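Local coordinates for UTP--glucose-1-phosphate uridylyltransferase (Acinetobacter baumannii, PDB 6IKZ), which catalyses the transfer of a uridylyl group from UTP to alpha-D-glucose 1-phosphate, yielding UDP-glucose and diphosphate, at the interface of chains A and B. Coordinates in Å, arbitrary orientation; residue numbers count along the deposited sequence, not the author numbering. Chains: chain A/B, UTP--glucose-1-phosphate uridylyltransferase.

The interface of chains A and B. Residues chain A 32-34, 37, 65, 88, 91; chain B 17-19, 21.
The loop of chain B that carries B:Leu17 to B:Lys21 meets chain A at the loop at A:Asp32 leading into strand 33-34, the start of helix 36-44, the end of helix 60-65 and the loop around A:Ile88. B:Pro18, which follows a cis peptide bond, packs its compact ring against A:Asp32, A:Arg33 and A:Tyr65; its CB lies 3.4 Å from the phenol oxygen OH of A:Tyr65, while its CG sits over the rim of one guanidinium face of A:Arg33, 4.1 Å above the plane. A rigid proline fits there without bringing an N-H that would need a partner.

Behind it a polar network of chain A fixes the wall. A:Arg33, bent at chi2 and chi3, converges on OE2 of A:Glu37, NH1 at 2.7 Å on its syn lone pair and NE from above the carboxylate plane; NH2 lies flat toward OD1 of A:Asp32. The cation probably balances both carboxylates.

In A:Tyr65, CG anti to the backbone N (chi1 -173°) carries the ring toward A:Glu37, where OH donates to OE1 on its anti side. A:Pro34 CG covers the rim of one face; B:Lys21 CB approaches the rim from the opposite side, 3.9 Å from CE1, and B:Pro18 O lies at the edge, in plane. The lysine runs extended until a bend at chi4 (-74°) drops NZ onto the carbonyl O of A:Tyr65, a 2.8 Å hydrogen bond from above the carbonyl plane. Its aliphatic stem thus packs while its tip caps a helix-end carbonyl. B:Leu17 CG lies 4.0 Å from CG2 of A:Ile88, whose side chain is only partly modelled; branched aliphatic groups suit this apolar spot.

The patch belongs to a two-fold symmetric interface within a deposited tetramer, though the structure alone does not show whether this assembly forms in solution; B:Pro18 to B:Lys21 follow closely on the nucleotide-binding glycine-rich loop of the nucleotidyltransferase domain.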
# COMPACT_ATOMS: atom_id res chain seq x y z
N ASP A 32 -9.38 10.12 19.22
CA ASP A 32 -8.78 8.77 19.39
C ASP A 32 -9.15 7.83 18.23
O ASP A 32 -8.69 6.67 18.27
CB ASP A 32 -9.22 8.19 20.73
CG ASP A 32 -10.72 7.95 20.89
OD1 ASP A 32 -11.49 8.24 19.94
OD2 ASP A 32 -11.11 7.45 21.96
N ARG A 33 -9.94 8.27 17.25
CA ARG A 33 -10.26 7.46 16.04
C ARG A 33 -10.28 8.32 14.79
O ARG A 33 -10.51 9.52 14.86
CB ARG A 33 -11.64 6.82 16.19
CG ARG A 33 -12.74 7.80 16.57
CD ARG A 33 -13.26 7.56 17.98
NE ARG A 33 -14.00 6.31 18.01
CZ ARG A 33 -13.84 5.33 18.89
NH1 ARG A 33 -14.55 4.23 18.75
NH2 ARG A 33 -12.97 5.43 19.89
N PRO A 34 -10.13 7.75 13.59
CA PRO A 34 -10.31 8.51 12.36
C PRO A 34 -11.75 9.05 12.21
O PRO A 34 -12.69 8.40 12.65
CB PRO A 34 -9.96 7.48 11.27
CG PRO A 34 -10.33 6.19 11.90
CD PRO A 34 -9.81 6.35 13.32
N GLU A 37 -14.74 6.98 11.09
CA GLU A 37 -15.46 6.09 12.04
C GLU A 37 -16.78 6.76 12.44
O GLU A 37 -17.76 6.03 12.66
CB GLU A 37 -14.68 5.72 13.30
CG GLU A 37 -15.11 4.38 13.88
CD GLU A 37 -14.67 4.06 15.29
OE1 GLU A 37 -13.66 3.37 15.47
OE2 GLU A 37 -15.36 4.48 16.22
N TYR A 65 -9.47 -0.24 7.80
CA TYR A 65 -9.96 0.19 9.11
C TYR A 65 -11.15 -0.70 9.53
O TYR A 65 -11.21 -1.11 10.74
CB TYR A 65 -10.24 1.69 9.10
CG TYR A 65 -10.58 2.17 10.48
CD1 TYR A 65 -9.58 2.31 11.43
CD2 TYR A 65 -11.89 2.35 10.88
CE1 TYR A 65 -9.89 2.68 12.73
CE2 TYR A 65 -12.21 2.72 12.17
CZ TYR A 65 -11.20 2.90 13.09
OH TYR A 65 -11.50 3.22 14.37
N ILE A 88 -11.34 -3.55 18.60
CA ILE A 88 -10.78 -3.41 17.21
C ILE A 88 -11.27 -4.55 16.30
O ILE A 88 -10.98 -4.51 15.09
CB ILE A 88 -9.24 -3.22 17.17
CG1 ILE A 88 -8.44 -4.52 17.08
CG2 ILE A 88 -8.77 -2.34 18.31
N ILE A 91 -15.65 -3.28 14.94
CA ILE A 91 -15.73 -1.85 14.53
C ILE A 91 -17.12 -1.59 13.93
O ILE A 91 -17.66 -0.49 14.14
CB ILE A 91 -14.65 -1.47 13.51
CG1 ILE A 91 -13.24 -1.90 13.94
CG2 ILE A 91 -14.72 0.02 13.21
CD1 ILE A 91 -12.67 -1.09 15.09
N LEU B 17 -4.84 3.28 20.02
CA LEU B 17 -5.77 2.43 19.25
C LEU B 17 -7.17 2.93 19.59
O LEU B 17 -7.41 3.34 20.72
CB LEU B 17 -5.54 0.99 19.72
CG LEU B 17 -5.44 -0.09 18.65
CD1 LEU B 17 -4.53 0.29 17.50
CD2 LEU B 17 -4.95 -1.38 19.26
N PRO B 18 -8.16 2.94 18.66
CA PRO B 18 -7.98 2.52 17.28
C PRO B 18 -7.38 3.55 16.29
O PRO B 18 -7.38 3.30 15.10
CB PRO B 18 -9.42 2.23 16.85
CG PRO B 18 -10.27 3.19 17.65
CD PRO B 18 -9.57 3.24 18.98
N ALA B 19 -6.90 4.68 16.78
CA ALA B 19 -6.32 5.77 15.95
C ALA B 19 -5.29 5.18 14.97
O ALA B 19 -5.28 5.55 13.78
CB ALA B 19 -5.71 6.83 16.83
N LYS B 21 -4.93 2.02 14.10
CA LYS B 21 -5.33 0.70 13.59
C LYS B 21 -4.82 0.56 12.15
O LYS B 21 -4.10 -0.35 11.96
CB LYS B 21 -6.83 0.50 13.66
CG LYS B 21 -7.26 -0.85 13.10
CD LYS B 21 -8.64 -1.22 13.50
CE LYS B 21 -8.91 -2.63 13.06
NZ LYS B 21 -9.12 -2.69 11.61